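Local coordinates for DUF1818 domain-containing protein (Prochlorococcus marinus, PDB 2IT9) that is of unknown function but may bind DNA, as relatives in the PC4-like group of single-stranded-DNA-binding proteins do, at residues A[80-85]-A[106-111]; A[45-50]-A[113-118]; A[30-35]-A[100-105]. All coordinates share one frame; numbering follows the deposited sequence.

Interaction 1. Residues A[80-85]-A[106-111]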
ATOM      1  N   ASN A  80       4.335   7.061 -15.856  1.00 34.29           N
ATOM      2  CA  ASN A  80       4.513   8.485 -16.169  1.00 32.56           C
ATOM      3  C   ASN A  80       6.008   8.812 -16.110  1.00 35.19           C
ATOM      4  O   ASN A  80       6.680   8.528 -15.105  1.00 33.42           O
ATOM      5  CB  ASN A  80       3.793   9.372 -15.165  1.00 35.44           C
ATOM      6  CG  ASN A  80       2.357   9.626 -15.538  1.00 40.90           C
ATOM      7  OD1 ASN A  80       2.067  10.473 -16.390  1.00 47.18           O
ATOM      8  ND2 ASN A  80       1.442   8.948 -14.857  1.00 42.53           N
ATOM      9  N   GLY A  81       6.551   9.373 -17.166  1.00 32.65           N
ATOM     10  CA  GLY A  81       7.966   9.717 -17.095  1.00 34.51           C
ATOM     11  C   GLY A  81       8.429  10.727 -18.086  1.00 33.37           C
ATOM     12  O   GLY A  81       7.635  11.298 -18.806  1.00 34.51           O
ATOM     13  N   ASP A  82       9.731  10.968 -18.056  1.00 32.22           N
ATOM     14  CA  ASP A  82      10.385  11.862 -18.978  1.00 33.15           C
ATOM     15  C   ASP A  82      11.719  11.186 -19.271  1.00 30.41           C
ATOM     16  O   ASP A  82      11.900  10.041 -18.916  1.00 32.63           O
ATOM     17  CB  ASP A  82      10.520  13.271 -18.387  1.00 33.49           C
ATOM     18  CG  ASP A  82      11.262  13.305 -17.045  1.00 38.05           C
ATOM     19  OD1 ASP A  82      12.003  12.358 -16.702  1.00 32.70           O
ATOM     20  OD2 ASP A  82      11.115  14.313 -16.325  1.00 45.10           O
ATOM     21  N   GLN A  83      12.634  11.893 -19.902  1.00 33.49           N
ATOM     22  CA  GLN A  83      13.913  11.312 -20.228  1.00 35.66           C
ATOM     23  C   GLN A  83      14.786  10.934 -19.019  1.00 36.17           C
ATOM     24  O   GLN A  83      15.738  10.185 -19.189  1.00 39.12           O
ATOM     25  CB  GLN A  83      14.696  12.247 -21.122  1.00 34.25           C
ATOM     26  CG  GLN A  83      15.192  13.532 -20.460  1.00 36.65           C
ATOM     27  CD  GLN A  83      16.105  14.289 -21.384  1.00 41.24           C
ATOM     28  OE1 GLN A  83      16.996  13.684 -21.966  1.00 42.64           O
ATOM     29  NE2 GLN A  83      15.885  15.612 -21.551  1.00 40.38           N
ATOM     30  N   TYR A  84      14.470  11.434 -17.820  1.00 35.28           N
ATOM     31  CA  TYR A  84      15.313  11.205 -16.651  1.00 33.63           C
ATOM     32  C   TYR A  84      14.807  10.091 -15.755  1.00 33.33           C
ATOM     33  O   TYR A  84      15.544   9.598 -14.934  1.00 35.56           O
ATOM     34  CB  TYR A  84      15.471  12.523 -15.883  1.00 34.62           C
ATOM     35  CG  TYR A  84      15.863  13.686 -16.777  1.00 34.00           C
ATOM     36  CD1 TYR A  84      17.151  13.798 -17.260  1.00 35.91           C
ATOM     37  CD2 TYR A  84      14.932  14.658 -17.156  1.00 37.04           C
ATOM     38  CE1 TYR A  84      17.528  14.837 -18.080  1.00 38.13           C
ATOM     39  CE2 TYR A  84      15.298  15.721 -17.986  1.00 38.57           C
ATOM     40  CZ  TYR A  84      16.602  15.806 -18.446  1.00 40.05           C
ATOM     41  OH  TYR A  84      17.012  16.843 -19.273  1.00 41.67           O
ATOM     42  N   GLY A  85      13.558   9.672 -15.914  1.00 29.81           N
ATOM     43  CA  GLY A  85      13.032   8.612 -15.094  1.00 33.74           C
ATOM     44  C   GLY A  85      11.530   8.473 -15.213  1.00 30.64           C
ATOM     45  O   GLY A  85      10.856   9.197 -15.972  1.00 31.00           O
ATOM     46  N   TRP A 106       5.121   3.297  -6.988  1.00 34.73           N
ATOM     47  CA  TRP A 106       6.574   3.450  -6.810  1.00 34.14           C
ATOM     48  C   TRP A 106       7.002   4.716  -7.547  1.00 32.02           C
ATOM     49  O   TRP A 106       6.555   4.952  -8.683  1.00 34.86           O
ATOM     50  CB  TRP A 106       7.395   2.292  -7.365  1.00 34.22           C
ATOM     51  CG  TRP A 106       7.354   1.029  -6.549  1.00 33.81           C
ATOM     52  CD1 TRP A 106       7.852   0.865  -5.292  1.00 34.87           C
ATOM     53  CD2 TRP A 106       6.891  -0.262  -6.975  1.00 34.62           C
ATOM     54  NE1 TRP A 106       7.709  -0.446  -4.895  1.00 34.52           N
ATOM     55  CE2 TRP A 106       7.099  -1.157  -5.898  1.00 33.67           C
ATOM     56  CE3 TRP A 106       6.307  -0.744  -8.150  1.00 38.56           C
ATOM     57  CZ2 TRP A 106       6.753  -2.510  -5.976  1.00 36.27           C
ATOM     58  CZ3 TRP A 106       5.954  -2.079  -8.227  1.00 38.64           C
ATOM     59  CH2 TRP A 106       6.190  -2.955  -7.167  1.00 37.17           C
ATOM     60  N   PRO A 107       7.835   5.544  -6.908  1.00 31.54           N
ATOM     61  CA  PRO A 107       8.268   6.783  -7.522  1.00 32.54           C
ATOM     62  C   PRO A 107       9.460   6.576  -8.474  1.00 32.05           C
ATOM     63  O   PRO A 107      10.017   5.460  -8.574  1.00 32.14           O
ATOM     64  CB  PRO A 107       8.657   7.627  -6.314  1.00 35.74           C
ATOM     65  CG  PRO A 107       9.252   6.621  -5.387  1.00 35.78           C
ATOM     66  CD  PRO A 107       8.373   5.409  -5.544  1.00 33.51           C
ATOM     67  N   ARG A 108       9.869   7.672  -9.108  1.00 32.01           N
ATOM     68  CA  ARG A 108      11.054   7.661  -9.991  1.00 31.99           C
ATOM     69  C   ARG A 108      12.260   7.091  -9.329  1.00 33.40           C
ATOM     70  O   ARG A 108      12.459   7.259  -8.118  1.00 31.32           O
ATOM     71  CB  ARG A 108      11.379   9.073 -10.427  1.00 32.36           C
ATOM     72  CG  ARG A 108      10.215   9.642 -11.267  1.00 43.65           C
ATOM     73  CD  ARG A 108      10.319  11.141 -11.375  1.00 50.44           C
ATOM     74  NE  ARG A 108      11.443  11.465 -12.196  1.00 44.34           N
ATOM     75  CZ  ARG A 108      11.376  11.817 -13.470  1.00 47.41           C
ATOM     76  NH1 ARG A 108      10.208  11.966 -14.101  1.00 42.47           N
ATOM     77  NH2 ARG A 108      12.505  12.072 -14.091  1.00 46.15           N
ATOM     78  N   HIS A 109      13.092   6.418 -10.120  1.00 31.43           N
ATOM     79  CA  HIS A 109      14.397   5.895  -9.692  1.00 31.36           C
ATOM     80  C   HIS A 109      14.231   4.583  -8.922  1.00 32.93           C
ATOM     81  O   HIS A 109      14.923   3.589  -9.198  1.00 30.86           O
ATOM     82  CB  HIS A 109      15.269   6.936  -8.945  1.00 31.71           C
ATOM     83  CG  HIS A 109      15.349   8.252  -9.652  1.00 35.92           C
ATOM     84  ND1 HIS A 109      15.859   8.381 -10.927  1.00 38.13           N
ATOM     85  CD2 HIS A 109      14.936   9.491  -9.285  1.00 34.45           C
ATOM     86  CE1 HIS A 109      15.719   9.633 -11.331  1.00 41.45           C
ATOM     87  NE2 HIS A 109      15.183  10.333 -10.345  1.00 35.42           N
ATOM     88  N   VAL A 110      13.334   4.577  -7.951  1.00 31.09           N
ATOM     89  CA  VAL A 110      12.955   3.348  -7.277  1.00 33.40           C
ATOM     90  C   VAL A 110      12.477   2.281  -8.298  1.00 34.54           C
ATOM     91  O   VAL A 110      12.816   1.078  -8.220  1.00 32.28           O
ATOM     92  CB  VAL A 110      11.851   3.632  -6.214  1.00 34.03           C
ATOM     93  CG1 VAL A 110      11.236   2.331  -5.736  1.00 36.03           C
ATOM     94  CG2 VAL A 110      12.422   4.488  -5.062  1.00 33.07           C
ATOM     95  N   THR A 111      11.682   2.728  -9.259  1.00 33.95           N
ATOM     96  CA  THR A 111      11.138   1.850 -10.304  1.00 33.45           C
ATOM     97  C   THR A 111      12.221   1.025 -11.023  1.00 31.10           C
ATOM     98  O   THR A 111      12.029  -0.160 -11.264  1.00 32.21           O
ATOM     99  CB  THR A 111      10.315   2.671 -11.344  1.00 33.13           C
ATOM    100  OG1 THR A 111      11.073   3.817 -11.725  1.00 33.42           O
ATOM    101  CG2 THR A 111       8.961   3.074 -10.757  1.00 33.00           C
TER
HETATM  102  O   HOH W   1       7.546  10.940 -13.568  1.00 48.65           O
HETATM  103  O   HOH W   2      15.686   6.749 -13.498  1.00 48.22           O
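Asp82 OD1 is gripped from two directions, by the guanidinium of Arg108 and by the backbone of its own turn. Arg108 NH2 donates to Asp82 OD1 over 2.7 Å with an N-H...O angle of 158°, meeting the syn side of the carboxylate and keeping close to the guanidinium plane. From above the carboxylate plane, Tyr84 N gives Asp82 OD1 a second bond of 2.9 Å, closing an Asx turn; Gly85 N adds a weak third. The carboxylate and guanidinium planes stand 75° apart, so this is a single-point salt bridge rather than a flat two-pronged pair. The Arg108 chain bends at chi3 (70°), which sets NE; the guanidinium lies against the turn, with Gly85 O above one face, toward the rim, and Tyr84 CB at the edge, 3.5 Å from Arg108 NH2. Two waters extend the contact: one accepts from Arg108 NH1 and donates to Asn80 O, the other joins Tyr84 O to His109 ND1. Nearby, Tyr53 OH is hydrogen-bonded to Asp82 O. With an arginine and backbone N-H groups converging on one oxygen, the carboxylate is likely to stay ionised, and the charge pair ties the hairpin turn to the lead-in of helix 110-120.

Interaction 2. Residues A[45-50]-A[113-118]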
ATOM      1  N   VAL A  45       3.490  -7.205 -17.346  1.00 34.24           N
ATOM      2  CA  VAL A  45       2.974  -5.861 -17.606  1.00 33.82           C
ATOM      3  C   VAL A  45       4.066  -4.802 -17.406  1.00 35.08           C
ATOM      4  O   VAL A  45       4.260  -3.913 -18.242  1.00 34.62           O
ATOM      5  CB  VAL A  45       1.783  -5.590 -16.684  1.00 35.01           C
ATOM      6  CG1 VAL A  45       1.472  -4.051 -16.511  1.00 36.43           C
ATOM      7  CG2 VAL A  45       0.547  -6.394 -17.162  1.00 35.70           C
ATOM      8  N   VAL A  46       4.764  -4.911 -16.287  1.00 34.18           N
ATOM      9  CA  VAL A  46       5.831  -3.972 -15.965  1.00 35.09           C
ATOM     10  C   VAL A  46       6.946  -4.077 -17.005  1.00 34.65           C
ATOM     11  O   VAL A  46       7.428  -3.023 -17.455  1.00 35.56           O
ATOM     12  CB  VAL A  46       6.302  -4.145 -14.542  1.00 35.64           C
ATOM     13  CG1 VAL A  46       7.587  -3.279 -14.247  1.00 40.23           C
ATOM     14  CG2 VAL A  46       5.194  -3.787 -13.567  1.00 33.91           C
HETATM   15  N   MSE A  47       7.331  -5.297 -17.412  1.00 33.08           N
HETATM   16  CA  MSE A  47       8.401  -5.448 -18.399  1.00 32.73           C
HETATM   17  C   MSE A  47       7.973  -4.815 -19.718  1.00 34.76           C
HETATM   18  O   MSE A  47       8.773  -4.166 -20.404  1.00 33.08           O
HETATM   19  CB  MSE A  47       8.760  -6.910 -18.675  1.00 35.06           C
HETATM   20  CG  MSE A  47       9.507  -7.736 -17.595  1.00 40.66           C
HETATM   21 SE   MSE A  47      10.952  -6.731 -16.751  0.75 51.50          SE
HETATM   22  CE  MSE A  47       9.969  -6.033 -15.271  1.00 54.50           C
ATOM     23  N   GLU A  48       6.715  -5.016 -20.089  1.00 33.91           N
ATOM     24  CA  GLU A  48       6.208  -4.445 -21.324  1.00 32.93           C
ATOM     25  C   GLU A  48       6.237  -2.925 -21.286  1.00 30.49           C
ATOM     26  O   GLU A  48       6.675  -2.298 -22.264  1.00 32.57           O
ATOM     27  CB  GLU A  48       4.786  -4.915 -21.630  1.00 34.19           C
ATOM     28  CG  GLU A  48       4.258  -4.220 -22.832  1.00 38.52           C
ATOM     29  CD  GLU A  48       2.995  -4.790 -23.362  1.00 44.05           C
ATOM     30  OE1 GLU A  48       2.611  -5.908 -22.950  1.00 46.44           O
ATOM     31  OE2 GLU A  48       2.398  -4.105 -24.217  1.00 48.89           O
ATOM     32  N   LEU A  49       5.776  -2.331 -20.178  1.00 32.19           N
ATOM     33  CA  LEU A  49       5.802  -0.862 -20.061  1.00 35.71           C
ATOM     34  C   LEU A  49       7.229  -0.316 -20.030  1.00 37.77           C
ATOM     35  O   LEU A  49       7.566   0.619 -20.781  1.00 35.47           O
ATOM     36  CB  LEU A  49       5.052  -0.395 -18.820  1.00 36.42           C
ATOM     37  CG  LEU A  49       3.539  -0.457 -18.864  1.00 34.84           C
ATOM     38  CD1 LEU A  49       3.022  -0.220 -17.453  1.00 39.47           C
ATOM     39  CD2 LEU A  49       2.991   0.589 -19.795  1.00 39.78           C
ATOM     40  N   CYS A  50       8.069  -0.938 -19.206  1.00 37.89           N
ATOM     41  CA  CYS A  50       9.467  -0.528 -19.078  1.00 40.25           C
ATOM     42  C   CYS A  50      10.162  -0.548 -20.444  1.00 39.35           C
ATOM     43  O   CYS A  50      10.747   0.475 -20.861  1.00 43.00           O
ATOM     44  CB  CYS A  50      10.217  -1.359 -17.981  1.00 36.85           C
ATOM     45  SG  CYS A  50      11.932  -0.788 -17.787  1.00 46.73           S
ATOM     46  N   ASN A 113      15.013  -0.016  -9.859  1.00 33.77           N
ATOM     47  CA  ASN A 113      15.510  -1.058  -8.967  1.00 34.70           C
ATOM     48  C   ASN A 113      14.495  -2.171  -8.839  1.00 33.31           C
ATOM     49  O   ASN A 113      14.863  -3.335  -8.830  1.00 33.67           O
ATOM     50  CB  ASN A 113      15.940  -0.445  -7.628  1.00 34.52           C
ATOM     51  CG  ASN A 113      17.045   0.603  -7.795  1.00 38.53           C
ATOM     52  OD1 ASN A 113      18.077   0.355  -8.420  1.00 39.40           O
ATOM     53  ND2 ASN A 113      16.841   1.765  -7.217  1.00 43.81           N
ATOM     54  N   VAL A 114      13.208  -1.822  -8.789  1.00 30.50           N
ATOM     55  CA  VAL A 114      12.141  -2.803  -8.720  1.00 33.42           C
ATOM     56  C   VAL A 114      12.171  -3.670  -9.976  1.00 34.59           C
ATOM     57  O   VAL A 114      12.066  -4.910  -9.899  1.00 33.71           O
ATOM     58  CB  VAL A 114      10.798  -2.140  -8.584  1.00 33.06           C
ATOM     59  CG1 VAL A 114       9.667  -3.141  -8.792  1.00 32.14           C
ATOM     60  CG2 VAL A 114      10.697  -1.494  -7.188  1.00 34.24           C
ATOM     61  N   VAL A 115      12.325  -3.030 -11.127  1.00 33.33           N
ATOM     62  CA  VAL A 115      12.358  -3.763 -12.395  1.00 33.71           C
ATOM     63  C   VAL A 115      13.509  -4.729 -12.400  1.00 33.88           C
ATOM     64  O   VAL A 115      13.340  -5.896 -12.757  1.00 36.59           O
ATOM     65  CB  VAL A 115      12.403  -2.798 -13.624  1.00 34.57           C
ATOM     66  CG1 VAL A 115      12.805  -3.534 -14.882  1.00 42.55           C
ATOM     67  CG2 VAL A 115      11.028  -2.131 -13.800  1.00 39.28           C
ATOM     68  N   ASN A 116      14.692  -4.245 -12.030  1.00 33.54           N
ATOM     69  CA  ASN A 116      15.856  -5.101 -11.970  1.00 35.06           C
ATOM     70  C   ASN A 116      15.634  -6.325 -11.074  1.00 35.88           C
ATOM     71  O   ASN A 116      16.064  -7.441 -11.435  1.00 37.01           O
ATOM     72  CB  ASN A 116      17.083  -4.287 -11.532  1.00 34.87           C
ATOM     73  CG  ASN A 116      17.563  -3.304 -12.622  1.00 44.09           C
ATOM     74  OD1 ASN A 116      17.223  -3.442 -13.811  1.00 52.63           O
ATOM     75  ND2 ASN A 116      18.391  -2.335 -12.222  1.00 53.48           N
ATOM     76  N   ALA A 117      14.971  -6.120  -9.926  1.00 33.78           N
ATOM     77  CA  ALA A 117      14.665  -7.225  -8.986  1.00 35.54           C
ATOM     78  C   ALA A 117      13.674  -8.191  -9.610  1.00 34.74           C
ATOM     79  O   ALA A 117      13.811  -9.384  -9.451  1.00 34.80           O
ATOM     80  CB  ALA A 117      14.105  -6.687  -7.661  1.00 37.73           C
HETATM   81  N   MSE A 118      12.647  -7.681 -10.289  1.00 34.54           N
HETATM   82  CA  MSE A 118      11.657  -8.529 -10.945  1.00 37.41           C
HETATM   83  C   MSE A 118      12.296  -9.411 -11.958  1.00 38.98           C
HETATM   84  O   MSE A 118      11.976 -10.601 -12.017  1.00 39.38           O
HETATM   85  CB  MSE A 118      10.581  -7.685 -11.641  1.00 35.25           C
HETATM   86  CG  MSE A 118       9.677  -7.039 -10.683  1.00 38.93           C
HETATM   87 SE   MSE A 118       8.340  -5.973 -11.617  0.75 42.71          SE
HETATM   88  CE  MSE A 118       7.227  -5.591 -10.141  1.00 41.99           C
TER
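Val46 and Val115 both set CG1 anti to the backbone N (chi1 165° in Val115); this turns CG1 of Val46 to the facing helix, while Val115 offers both of its methyls. Val46 CG1 meets Val115 CG2 at 3.7 Å, the two side chains crossing obliquely. The other branch of Val115 faces the next residues of helix 36-56: Val115 CG1 lies 3.8 Å from Met47 CE and 4.1 Å from Cys50 SG. Val115 thus fits against three side chains at once, one of them a full helical turn beyond Val46.

Met47 and Met118 are selenomethionines of opposite shape. Met118 is extended beyond CG and lays its selenium across Val46 at about a right angle, with Met118 SE 3.8 Å from Val46 CG1. Met47 is bent at chi2 (-43°) and again at chi3; its side chain slides past Val115 in the opposite direction, and its methyl comes to rest beside Met118, with Met47 CE 4.0 Å from Met118 SE. No hydrogen bond crosses this interface; the contacts between the two segments are apolar.

The short helical segments approach to 10.7 Å between axes, their N-to-C directions 126° apart, a separation bridged by valine methyls and Cys50 as well as by the two longer selenomethionines. Trp86 of strand 85-92 packs on both Cys50 and Val115, and Leu88 on Val46, while Ile12 of strand 10-15 packs on Met118. The contact is therefore a buried helix-helix seam lying against both antiparallel sheets. In chain order, each helix follows four antiparallel strands, a plan consistent with the Whirly-type folds of the PC4-like single-stranded-DNA-binding proteins.

Interaction 3. Residues A[30-35]-A[100-105]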
ATOM      1  N   TRP A  30       3.809   0.998   2.100  1.00 32.36           N
ATOM      2  CA  TRP A  30       2.796  -0.015   1.842  1.00 31.84           C
ATOM      3  C   TRP A  30       3.439  -1.316   1.405  1.00 32.86           C
ATOM      4  O   TRP A  30       4.583  -1.335   0.982  1.00 31.39           O
ATOM      5  CB  TRP A  30       1.856   0.451   0.692  1.00 33.81           C
ATOM      6  CG  TRP A  30       2.627   0.787  -0.631  1.00 32.40           C
ATOM      7  CD1 TRP A  30       3.079   2.001  -1.019  1.00 32.71           C
ATOM      8  CD2 TRP A  30       3.012  -0.138  -1.680  1.00 34.68           C
ATOM      9  NE1 TRP A  30       3.727   1.914  -2.235  1.00 37.66           N
ATOM     10  CE2 TRP A  30       3.733   0.604  -2.648  1.00 36.51           C
ATOM     11  CE3 TRP A  30       2.879  -1.521  -1.852  1.00 35.60           C
ATOM     12  CZ2 TRP A  30       4.294   0.005  -3.790  1.00 38.85           C
ATOM     13  CZ3 TRP A  30       3.460  -2.124  -2.997  1.00 36.55           C
ATOM     14  CH2 TRP A  30       4.147  -1.355  -3.946  1.00 36.38           C
ATOM     15  N   ALA A  31       2.677  -2.395   1.557  1.00 34.32           N
ATOM     16  CA  ALA A  31       3.040  -3.710   1.012  1.00 33.62           C
ATOM     17  C   ALA A  31       1.744  -4.449   0.777  1.00 33.17           C
ATOM     18  O   ALA A  31       0.786  -4.247   1.525  1.00 32.09           O
ATOM     19  CB  ALA A  31       3.910  -4.463   1.950  1.00 34.29           C
ATOM     20  N   ILE A  32       1.662  -5.241  -0.293  1.00 33.91           N
ATOM     21  CA  ILE A  32       0.545  -6.110  -0.533  1.00 34.03           C
ATOM     22  C   ILE A  32       1.052  -7.493  -0.970  1.00 33.80           C
ATOM     23  O   ILE A  32       2.102  -7.619  -1.602  1.00 34.92           O
ATOM     24  CB  ILE A  32      -0.461  -5.591  -1.608  1.00 34.26           C
ATOM     25  CG1 ILE A  32       0.229  -5.383  -2.954  1.00 35.78           C
ATOM     26  CG2 ILE A  32      -1.117  -4.296  -1.169  1.00 35.42           C
ATOM     27  CD1 ILE A  32      -0.773  -5.024  -4.083  1.00 36.06           C
ATOM     28  N   GLU A  33       0.331  -8.516  -0.562  1.00 33.22           N
ATOM     29  CA  GLU A  33       0.666  -9.899  -0.919  1.00 33.22           C
ATOM     30  C   GLU A  33      -0.028 -10.234  -2.234  1.00 34.20           C
ATOM     31  O   GLU A  33      -1.125  -9.745  -2.503  1.00 35.95           O
ATOM     32  CB  GLU A  33       0.215 -10.871   0.155  1.00 34.48           C
ATOM     33  CG  GLU A  33       0.895 -10.696   1.519  1.00 34.48           C
ATOM     34  CD  GLU A  33       0.370 -11.717   2.524  1.00 36.57           C
ATOM     35  OE1 GLU A  33      -0.734 -12.259   2.285  1.00 39.36           O
ATOM     36  OE2 GLU A  33       1.047 -11.963   3.525  1.00 45.76           O
ATOM     37  N   LEU A  34       0.601 -11.077  -3.041  1.00 32.07           N
ATOM     38  CA  LEU A  34       0.072 -11.483  -4.341  1.00 29.51           C
ATOM     39  C   LEU A  34       0.088 -12.974  -4.521  1.00 31.93           C
ATOM     40  O   LEU A  34       0.995 -13.654  -3.995  1.00 32.96           O
ATOM     41  CB  LEU A  34       0.949 -10.904  -5.467  1.00 32.17           C
ATOM     42  CG  LEU A  34       1.203  -9.409  -5.548  1.00 33.74           C
ATOM     43  CD1 LEU A  34       2.194  -9.072  -6.677  1.00 33.71           C
ATOM     44  CD2 LEU A  34      -0.108  -8.625  -5.725  1.00 38.01           C
ATOM     45  N   ASP A  35      -0.877 -13.496  -5.277  1.00 32.55           N
ATOM     46  CA  ASP A  35      -0.888 -14.916  -5.626  1.00 33.79           C
ATOM     47  C   ASP A  35      -0.021 -15.110  -6.883  1.00 32.07           C
ATOM     48  O   ASP A  35       0.313 -14.142  -7.539  1.00 32.96           O
ATOM     49  CB  ASP A  35      -2.321 -15.515  -5.728  1.00 35.52           C
ATOM     50  CG  ASP A  35      -3.088 -15.070  -6.944  1.00 40.20           C
ATOM     51  OD1 ASP A  35      -2.488 -14.738  -7.990  1.00 40.76           O
ATOM     52  OD2 ASP A  35      -4.345 -15.098  -6.875  1.00 42.88           O
ATOM     53  N   ARG A 100      -8.991  -9.280  -2.826  1.00 35.83           N
ATOM     54  CA  ARG A 100      -9.017  -7.856  -2.382  1.00 32.35           C
ATOM     55  C   ARG A 100      -8.372  -6.893  -3.380  1.00 31.49           C
ATOM     56  O   ARG A 100      -7.252  -7.100  -3.853  1.00 30.65           O
ATOM     57  CB  ARG A 100      -8.288  -7.761  -1.031  1.00 36.13           C
ATOM     58  CG  ARG A 100      -8.117  -6.403  -0.433  1.00 35.81           C
ATOM     59  CD  ARG A 100      -6.987  -6.346   0.606  1.00 33.39           C
ATOM     60  NE  ARG A 100      -6.933  -7.477   1.526  1.00 29.81           N
ATOM     61  CZ  ARG A 100      -7.815  -7.684   2.492  1.00 30.31           C
ATOM     62  NH1 ARG A 100      -8.862  -6.898   2.620  1.00 33.02           N
ATOM     63  NH2 ARG A 100      -7.684  -8.720   3.312  1.00 34.33           N
ATOM     64  N   GLY A 101      -9.038  -5.788  -3.668  1.00 31.00           N
ATOM     65  CA  GLY A 101      -8.484  -4.791  -4.560  1.00 30.77           C
ATOM     66  C   GLY A 101      -7.490  -3.911  -3.854  1.00 31.01           C
ATOM     67  O   GLY A 101      -7.466  -3.822  -2.618  1.00 32.79           O
ATOM     68  N   ALA A 102      -6.599  -3.337  -4.632  1.00 31.67           N
ATOM     69  CA  ALA A 102      -5.592  -2.434  -4.096  1.00 33.65           C
ATOM     70  C   ALA A 102      -5.056  -1.490  -5.173  1.00 34.52           C
ATOM     71  O   ALA A 102      -5.253  -1.710  -6.373  1.00 34.07           O
ATOM     72  CB  ALA A 102      -4.445  -3.227  -3.497  1.00 33.75           C
ATOM     73  N   GLU A 103      -4.372  -0.448  -4.722  1.00 34.28           N
ATOM     74  CA  GLU A 103      -3.685   0.466  -5.596  1.00 36.41           C
ATOM     75  C   GLU A 103      -2.387   0.801  -4.885  1.00 35.13           C
ATOM     76  O   GLU A 103      -2.363   1.062  -3.687  1.00 36.49           O
ATOM     77  CB  GLU A 103      -4.516   1.731  -5.819  1.00 33.91           C
ATOM     78  CG  GLU A 103      -5.938   1.500  -6.244  1.00 37.24           C
ATOM     79  CD  GLU A 103      -6.701   2.816  -6.423  1.00 48.74           C
ATOM     80  OE1 GLU A 103      -6.075   3.879  -6.205  1.00 50.01           O
ATOM     81  OE2 GLU A 103      -7.907   2.780  -6.762  1.00 47.02           O
ATOM     82  N   VAL A 104      -1.278   0.761  -5.611  1.00 33.70           N
ATOM     83  CA  VAL A 104       0.022   1.035  -5.047  1.00 31.93           C
ATOM     84  C   VAL A 104       0.846   1.859  -6.029  1.00 34.46           C
ATOM     85  O   VAL A 104       0.496   1.959  -7.226  1.00 34.98           O
ATOM     86  CB  VAL A 104       0.751  -0.251  -4.627  1.00 34.94           C
ATOM     87  CG1 VAL A 104      -0.060  -1.032  -3.587  1.00 36.19           C
ATOM     88  CG2 VAL A 104       1.025  -1.145  -5.823  1.00 39.10           C
ATOM     89  N   TYR A 105       1.973   2.371  -5.536  1.00 34.16           N
ATOM     90  CA  TYR A 105       2.788   3.318  -6.334  1.00 34.94           C
ATOM     91  C   TYR A 105       4.255   3.287  -5.963  1.00 34.90           C
ATOM     92  O   TYR A 105       4.599   3.208  -4.761  1.00 33.60           O
ATOM     93  CB  TYR A 105       2.225   4.712  -6.149  1.00 32.63           C
ATOM     94  CG  TYR A 105       3.071   5.855  -6.665  1.00 35.26           C
ATOM     95  CD1 TYR A 105       2.899   6.326  -7.972  1.00 41.56           C
ATOM     96  CD2 TYR A 105       3.988   6.489  -5.848  1.00 36.77           C
ATOM     97  CE1 TYR A 105       3.639   7.423  -8.450  1.00 37.74           C
ATOM     98  CE2 TYR A 105       4.741   7.586  -6.322  1.00 39.20           C
ATOM     99  CZ  TYR A 105       4.552   8.025  -7.628  1.00 39.44           C
ATOM    100  OH  TYR A 105       5.273   9.101  -8.127  1.00 40.86           O
TER
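Trp30 lies over Val104, and the CH-pi contact between them dominates the apolar part of this interface. Val104 CB sits 3.4 Å from the centroid of the six-membered ring of Trp30, only 2° off the ring normal. The methyls lie over different parts of the rim: Val104 CG1 reaches Trp30 CE3 at 3.4 Å, and Val104 CG2 lies 3.6 Å from Trp30 CH2, these two ring atoms flanking CZ3. Trp30 CG stands between its own backbone N and carbonyl carbon (chi1 57°), and with chi2 near a right angle the ring lies flat over Val104. Further along, Ile32 and Val104 reach toward each other tip to tip, Ile32 CD1 lying 4.1 Å from Val104 CG1 and the same distance from Ala102 CB.

One polar bond accompanies this packing. Trp30 NE1 donates to Tyr105 O over 3.0 Å, close to the ring plane but bent, with an N-H...O angle of 138°. It is likely to limit rotation of the indole over the valine.

An alanine at Trp30 would probably open a gap above Val104 and leave Tyr105 O without its indole donor.

Within this chain strands 30-34 and 102-106 are outermost strands of different sheets, and here they face each other through their side chains. Ile25 of strand 23-26 packs against Trp30 and Ile32, and Leu90 of strand 85-92 against Val104. Beyond these edges, both segments take part in antiparallel pairing with the second subunit, so the beta structure runs on across the dimer interface.

In the fold
From the N terminus, the last strand of the first sheet, 30-34, is the first to make one of these contacts; interaction 3 joins it to strand 102-106, closing a loop that holds helix 36-56 and most of the second sheet. Helix 36-56 then meets helix 110-120 in interaction 2, whose loop starts inside that of interaction 3 and ends beyond it, so the two cross. Interaction 1 spans only the short distance from the 80-85 turn to 106-111; it lies wholly within the loop of interaction 2 and crosses interaction 3. Trp106 connects them physically, touching Trp30 of interaction 3 and Val114 and Met118 of interaction 2. Together they tie sheet to sheet, helix to helix, and the second sheet to the C-terminal helix.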